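Local atomic coordinates of acyl-CoA dehydrogenase (PDB entry 3NF4), a protein that binds flavin-adenine dinucleotide and, as its family implies, probably catalyses the flavin-dependent alpha,beta-dehydrogenation of acyl-CoA thioesters. Residues S104-L109 / W120-L125; L266-V270 / L293-A297. All blocks are in the same frame, centred on the assembly; numbering follows the deposited sequence.

Contact 1 of 2, residues S104-L109 / W120-L125; sequences SSHPLL and WLPGML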
ATOM      1  N   SER A 104      15.424  29.091 -13.392  1.00 63.18           N
ATOM      2  CA  SER A 104      15.742  29.835 -14.619  1.00 65.31           C
ATOM      3  C   SER A 104      16.989  30.722 -14.478  1.00 67.01           C
ATOM      4  O   SER A 104      17.733  30.911 -15.438  1.00 68.12           O
ATOM      5  CB  SER A 104      14.530  30.623 -15.150  1.00 64.96           C
ATOM      6  OG  SER A 104      14.439  31.912 -14.560  1.00 65.98           O
ATOM      7  N   SER A 105      17.258  31.217 -13.275  1.00 67.84           N
ATOM      8  CA  SER A 105      18.487  31.996 -13.080  1.00 69.63           C
ATOM      9  C   SER A 105      19.739  31.156 -12.749  1.00 70.43           C
ATOM     10  O   SER A 105      20.842  31.694 -12.661  1.00 71.91           O
ATOM     11  CB  SER A 105      18.269  33.123 -12.056  1.00 69.62           C
ATOM     12  OG  SER A 105      18.352  32.658 -10.725  1.00 67.44           O
ATOM     13  N   HIS A 106      19.576  29.844 -12.598  1.00 69.58           N
ATOM     14  CA  HIS A 106      20.659  28.991 -12.051  1.00 70.38           C
ATOM     15  C   HIS A 106      21.906  28.777 -12.952  1.00 71.75           C
ATOM     16  O   HIS A 106      23.030  28.841 -12.449  1.00 72.75           O
ATOM     17  CB  HIS A 106      20.089  27.653 -11.511  1.00 68.62           C
ATOM     18  CG  HIS A 106      21.118  26.585 -11.273  1.00 68.77           C
ATOM     19  ND1 HIS A 106      21.572  26.254 -10.015  1.00 69.76           N
ATOM     20  CD2 HIS A 106      21.753  25.748 -12.131  1.00 68.88           C
ATOM     21  CE1 HIS A 106      22.452  25.270 -10.109  1.00 69.92           C
ATOM     22  NE2 HIS A 106      22.585  24.950 -11.383  1.00 68.60           N
ATOM     23  N   PRO A 107      21.720  28.506 -14.260  1.00 72.12           N
ATOM     24  CA  PRO A 107      22.881  28.388 -15.154  1.00 74.17           C
ATOM     25  C   PRO A 107      23.792  29.637 -15.220  1.00 75.90           C
ATOM     26  O   PRO A 107      25.008  29.493 -15.287  1.00 77.12           O
ATOM     27  CB  PRO A 107      22.245  28.146 -16.527  1.00 73.95           C
ATOM     28  CG  PRO A 107      20.964  27.561 -16.231  1.00 72.71           C
ATOM     29  CD  PRO A 107      20.473  28.229 -14.984  1.00 71.03           C
ATOM     30  N   LEU A 108      23.216  30.834 -15.208  1.00 76.05           N
ATOM     31  CA  LEU A 108      24.023  32.054 -15.292  1.00 78.91           C
ATOM     32  C   LEU A 108      24.813  32.264 -13.997  1.00 79.80           C
ATOM     33  O   LEU A 108      26.002  32.599 -14.041  1.00 81.29           O
ATOM     34  CB  LEU A 108      23.157  33.285 -15.626  1.00 78.65           C
ATOM     35  CG  LEU A 108      23.764  34.692 -15.693  1.00 81.95           C
ATOM     36  CD1 LEU A 108      25.012  34.759 -16.595  1.00 85.20           C
ATOM     37  CD2 LEU A 108      22.726  35.748 -16.145  1.00 81.91           C
ATOM     38  N   LEU A 109      24.149  32.029 -12.862  1.00 78.71           N
ATOM     39  CA  LEU A 109      24.742  32.232 -11.558  1.00 79.49           C
ATOM     40  C   LEU A 109      25.928  31.311 -11.261  1.00 80.77           C
ATOM     41  O   LEU A 109      26.885  31.739 -10.611  1.00 82.42           O
ATOM     42  CB  LEU A 109      23.685  32.094 -10.464  1.00 77.98           C
ATOM     43  CG  LEU A 109      24.206  32.198  -9.022  1.00 78.24           C
ATOM     44  CD1 LEU A 109      24.441  33.649  -8.599  1.00 79.23           C
ATOM     45  CD2 LEU A 109      23.265  31.483  -8.050  1.00 77.30           C
ATOM     46  N   TRP A 120      23.188  40.923 -16.604  1.00 92.60           N
ATOM     47  CA  TRP A 120      21.806  40.413 -16.547  1.00 90.05           C
ATOM     48  C   TRP A 120      21.220  40.011 -15.185  1.00 88.25           C
ATOM     49  O   TRP A 120      19.998  40.110 -14.981  1.00 87.03           O
ATOM     50  CB  TRP A 120      21.646  39.268 -17.541  1.00 88.83           C
ATOM     51  CG  TRP A 120      21.694  39.692 -18.987  1.00 89.13           C
ATOM     52  CD1 TRP A 120      20.880  40.607 -19.608  1.00 88.90           C
ATOM     53  CD2 TRP A 120      22.576  39.188 -19.997  1.00 88.46           C
ATOM     54  NE1 TRP A 120      21.211  40.705 -20.939  1.00 89.50           N
ATOM     55  CE2 TRP A 120      22.244  39.842 -21.205  1.00 89.48           C
ATOM     56  CE3 TRP A 120      23.614  38.245 -19.999  1.00 88.35           C
ATOM     57  CZ2 TRP A 120      22.913  39.581 -22.404  1.00 90.64           C
ATOM     58  CZ3 TRP A 120      24.280  37.985 -21.188  1.00 89.27           C
ATOM     59  CH2 TRP A 120      23.929  38.653 -22.375  1.00 91.37           C
ATOM     60  N   LEU A 121      22.073  39.550 -14.269  1.00 88.05           N
ATOM     61  CA  LEU A 121      21.610  39.020 -12.979  1.00 86.12           C
ATOM     62  C   LEU A 121      20.817  39.995 -12.120  1.00 86.03           C
ATOM     63  O   LEU A 121      19.786  39.616 -11.569  1.00 84.80           O
ATOM     64  CB  LEU A 121      22.747  38.379 -12.165  1.00 86.24           C
ATOM     65  CG  LEU A 121      22.949  36.858 -12.242  1.00 84.39           C
ATOM     66  CD1 LEU A 121      23.908  36.398 -11.161  1.00 84.48           C
ATOM     67  CD2 LEU A 121      21.639  36.078 -12.120  1.00 82.02           C
ATOM     68  N   PRO A 122      21.272  41.256 -12.010  1.00 87.69           N
ATOM     69  CA  PRO A 122      20.524  42.168 -11.132  1.00 87.70           C
ATOM     70  C   PRO A 122      19.079  42.423 -11.556  1.00 86.59           C
ATOM     71  O   PRO A 122      18.215  42.566 -10.691  1.00 86.06           O
ATOM     72  CB  PRO A 122      21.368  43.457 -11.153  1.00 89.97           C
ATOM     73  CG  PRO A 122      22.774  42.961 -11.394  1.00 90.68           C
ATOM     74  CD  PRO A 122      22.576  41.829 -12.402  1.00 89.93           C
ATOM     75  N   GLY A 123      18.821  42.484 -12.861  1.00 86.50           N
ATOM     76  CA  GLY A 123      17.455  42.607 -13.377  1.00 85.69           C
ATOM     77  C   GLY A 123      16.573  41.376 -13.135  1.00 83.79           C
ATOM     78  O   GLY A 123      15.378  41.498 -12.862  1.00 82.32           O
ATOM     79  N   MET A 124      17.161  40.188 -13.229  1.00 83.43           N
ATOM     80  CA  MET A 124      16.418  38.951 -12.946  1.00 82.32           C
ATOM     81  C   MET A 124      15.931  38.891 -11.489  1.00 81.36           C
ATOM     82  O   MET A 124      14.789  38.484 -11.227  1.00 80.04           O
ATOM     83  CB  MET A 124      17.256  37.722 -13.309  1.00 82.06           C
ATOM     84  CG  MET A 124      17.520  37.629 -14.813  1.00 84.16           C
ATOM     85  SD  MET A 124      19.094  36.874 -15.221  1.00 90.13           S
ATOM     86  CE  MET A 124      18.742  35.131 -15.071  1.00 85.10           C
ATOM     87  N   LEU A 125      16.773  39.354 -10.559  1.00 81.68           N
ATOM     88  CA  LEU A 125      16.471  39.222  -9.134  1.00 80.43           C
ATOM     89  C   LEU A 125      15.796  40.460  -8.556  1.00 81.15           C
ATOM     90  O   LEU A 125      15.593  40.555  -7.341  1.00 80.81           O
ATOM     91  CB  LEU A 125      17.728  38.845  -8.342  1.00 80.51           C
ATOM     92  CG  LEU A 125      18.564  37.701  -8.930  1.00 79.85           C
ATOM     93  CD1 LEU A 125      19.874  37.533  -8.170  1.00 79.16           C
ATOM     94  CD2 LEU A 125      17.771  36.371  -8.990  1.00 77.54           C
TER

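Contact 2 of 2, residues L266-V270 / L293-A297; sequences LDEAV and LADMA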
ATOM      1  N   LEU A 266      -5.450  18.867   3.980  1.00 41.73           N
ATOM      2  CA  LEU A 266      -5.630  18.427   5.351  1.00 42.94           C
ATOM      3  C   LEU A 266      -6.449  19.437   6.214  1.00 44.93           C
ATOM      4  O   LEU A 266      -7.330  19.003   6.975  1.00 45.10           O
ATOM      5  CB  LEU A 266      -4.286  18.090   6.017  1.00 42.47           C
ATOM      6  CG  LEU A 266      -4.358  17.634   7.494  1.00 42.92           C
ATOM      7  CD1 LEU A 266      -4.936  16.249   7.574  1.00 40.59           C
ATOM      8  CD2 LEU A 266      -3.000  17.664   8.261  1.00 40.56           C
ATOM      9  N   ASP A 267      -6.152  20.743   6.113  1.00 45.61           N
ATOM     10  CA  ASP A 267      -6.901  21.777   6.863  1.00 48.11           C
ATOM     11  C   ASP A 267      -8.417  21.822   6.489  1.00 48.59           C
ATOM     12  O   ASP A 267      -9.272  21.890   7.381  1.00 48.94           O
ATOM     13  CB  ASP A 267      -6.262  23.180   6.716  1.00 48.61           C
ATOM     14  CG  ASP A 267      -4.883  23.297   7.414  1.00 53.12           C
ATOM     15  OD1 ASP A 267      -4.611  22.558   8.406  1.00 55.54           O
ATOM     16  OD2 ASP A 267      -4.066  24.162   6.992  1.00 54.99           O
ATOM     17  N   GLU A 268      -8.742  21.770   5.193  1.00 47.72           N
ATOM     18  CA  GLU A 268     -10.133  21.616   4.766  1.00 48.20           C
ATOM     19  C   GLU A 268     -10.858  20.440   5.450  1.00 47.51           C
ATOM     20  O   GLU A 268     -11.974  20.608   5.956  1.00 47.66           O
ATOM     21  CB  GLU A 268     -10.228  21.422   3.251  1.00 48.15           C
ATOM     22  CG  GLU A 268      -9.814  22.622   2.411  1.00 51.43           C
ATOM     23  CD  GLU A 268     -10.787  23.798   2.521  1.00 59.78           C
ATOM     24  OE1 GLU A 268     -11.982  23.571   2.866  1.00 62.67           O
ATOM     25  OE2 GLU A 268     -10.362  24.954   2.239  1.00 60.45           O
ATOM     26  N   ALA A 269     -10.223  19.264   5.461  1.00 45.79           N
ATOM     27  CA  ALA A 269     -10.858  18.040   5.955  1.00 45.20           C
ATOM     28  C   ALA A 269     -11.016  18.021   7.488  1.00 46.09           C
ATOM     29  O   ALA A 269     -12.043  17.567   8.003  1.00 46.47           O
ATOM     30  CB  ALA A 269     -10.106  16.788   5.460  1.00 43.01           C
ATOM     31  N   VAL A 270      -9.997  18.496   8.206  1.00 46.57           N
ATOM     32  CA  VAL A 270     -10.092  18.695   9.660  1.00 48.21           C
ATOM     33  C   VAL A 270     -11.240  19.648  10.028  1.00 49.57           C
ATOM     34  O   VAL A 270     -12.073  19.298  10.846  1.00 50.20           O
ATOM     35  CB  VAL A 270      -8.752  19.175  10.278  1.00 48.47           C
ATOM     36  CG1 VAL A 270      -8.929  19.581  11.740  1.00 47.94           C
ATOM     37  CG2 VAL A 270      -7.674  18.071  10.133  1.00 48.56           C
ATOM     38  N   LEU A 293      -8.046  10.432   8.972  1.00 40.87           N
ATOM     39  CA  LEU A 293      -7.412  11.734   9.254  1.00 40.15           C
ATOM     40  C   LEU A 293      -6.042  11.617   9.927  1.00 39.76           C
ATOM     41  O   LEU A 293      -5.128  12.394   9.634  1.00 39.04           O
ATOM     42  CB  LEU A 293      -8.319  12.620  10.115  1.00 40.99           C
ATOM     43  CG  LEU A 293      -9.537  13.266   9.455  1.00 42.12           C
ATOM     44  CD1 LEU A 293     -10.532  13.682  10.536  1.00 44.73           C
ATOM     45  CD2 LEU A 293      -9.133  14.452   8.594  1.00 39.72           C
ATOM     46  N   ALA A 294      -5.913  10.658  10.840  1.00 39.67           N
ATOM     47  CA  ALA A 294      -4.624  10.378  11.508  1.00 40.04           C
ATOM     48  C   ALA A 294      -3.545   9.999  10.499  1.00 38.90           C
ATOM     49  O   ALA A 294      -2.426  10.517  10.585  1.00 39.33           O
ATOM     50  CB  ALA A 294      -4.766   9.271  12.618  1.00 39.32           C
ATOM     51  N   ASP A 295      -3.877   9.120   9.551  1.00 38.06           N
ATOM     52  CA  ASP A 295      -2.917   8.726   8.487  1.00 38.43           C
ATOM     53  C   ASP A 295      -2.581   9.868   7.528  1.00 37.74           C
ATOM     54  O   ASP A 295      -1.440   9.967   7.106  1.00 36.97           O
ATOM     55  CB  ASP A 295      -3.369   7.476   7.699  1.00 38.49           C
ATOM     56  CG  ASP A 295      -3.228   6.152   8.518  1.00 41.62           C
ATOM     57  OD1 ASP A 295      -2.254   5.950   9.294  1.00 43.42           O
ATOM     58  OD2 ASP A 295      -4.114   5.291   8.377  1.00 46.36           O
ATOM     59  N   MET A 296      -3.554  10.737   7.238  1.00 37.41           N
ATOM     60  CA  MET A 296      -3.300  11.993   6.508  1.00 38.95           C
ATOM     61  C   MET A 296      -2.300  12.938   7.251  1.00 39.79           C
ATOM     62  O   MET A 296      -1.373  13.496   6.619  1.00 40.64           O
ATOM     63  CB  MET A 296      -4.623  12.755   6.189  1.00 38.60           C
ATOM     64  CG  MET A 296      -5.619  11.997   5.250  1.00 37.01           C
ATOM     65  SD  MET A 296      -7.337  12.683   5.226  1.00 42.17           S
ATOM     66  CE  MET A 296      -7.080  14.414   4.824  1.00 35.54           C
ATOM     67  N   ALA A 297      -2.480  13.119   8.567  1.00 39.26           N
ATOM     68  CA  ALA A 297      -1.611  14.024   9.335  1.00 39.06           C
ATOM     69  C   ALA A 297      -0.145  13.509   9.404  1.00 38.91           C
ATOM     70  O   ALA A 297       0.804  14.311   9.299  1.00 39.88           O
ATOM     71  CB  ALA A 297      -2.193  14.291  10.734  1.00 38.76           C
TER

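Contact 1 of 2, residues S104-L109 / W120-L125
This is a buried, apolar helix-to-helix contact within the N-terminal helical domain of the acyl-CoA dehydrogenase fold, where the short helix 106-111 packs against the end of helix 114-124, the next helix along the chain. No hydrogen bond crosses it; what holds the two together is the fit of aliphatic side chains. L108 does the most: its CA-to-CB bond points at the other helix, and its CD2 methyl lies 3.9 Å from CB of W120, 4.1 Å from CG of L121 and 3.9 Å from SD of M124. One methyl thus sits among three residues spanning a full helical turn, W120 to M124. Next to it, CD1 of L109 meets CD1 of L121 at 3.8 Å. At the other end of 104-109, S105 offers its CB to CE of M124 at 3.7 Å. OG of S105, which makes a weak hydrogen bond to O of S102, only rests against CD2 of L125, 4.1 Å away. P122, with no amide hydrogen, cannot bond to the turn before; N of G123 makes no such bond either, and the helix is kinked there. Neither residue reaches the other segment. L125 is the first residue to leave helical geometry, yet its end still swings in. Around the pair, the mixed beta-sheet that holds strands 175-181 and 189-195 closes one flank: M124 and S104 touch F175 and P107 touches T177 on the former, while P107 reaches C191 and W120 reaches L193 on the latter.

Contact 2 of 2, residues L266-V270 / L293-A297
L266 begins the first segment, in helix 247-274, which packs nearly antiparallel against helix 289-315 in the C-terminal helical domain, a helix bundle in the acyl-CoA dehydrogenase fold. The axes of these two short segments run at 156° to one another and come no closer than 10.9 Å, a spacing bridged by side chains. The CA-to-CB bond of L266 points toward the other helix: its CD1 reaches CB of M296 at 3.8 Å, and its CD2 lies 4.3 Å from CB of A297. D267 and E268 then turn out of reach of the other segment, E268 packing instead on F346, V357 and Y360 of helices 321-346 and 357-367. With A269 the helix faces its partner again. Being only a methyl, the side chain of A269 lets longer ones come to it, with CE of M296 at 3.9 Å from its CB. M296 also touches D341 and A342, so helix 321-346 lines the same groove. On the far side of helix 289-315, D295 forms a salt bridge with R378 of a neighbouring subunit, placing that helix at a subunit interface. V270 closes the segment more obliquely: CD2 of L293 lies 4.2 Å from CG2 of V270 and 4.0 Å from CB of A269.

How the contacts relate
Contact 1 and contact 2 are both buried and apolar, with no hydrogen bond across either, but they belong to different helical domains on opposite sides of the chain's centre. Their centres are 39 Å apart, and they have no helix in common. Contact 1 joins two short helices, successive in the chain, and has beta-sheet beside it; contact 2 joins two long helices across a longer connection, with further helices and a second subunit around it. Methionine and leucine serve both. In contact 1 they meet serine and tryptophan as well, with the side chain of S104 about 9 Å from the bound FAD, whereas in contact 2 their partners are alanine and, at the edge, valine.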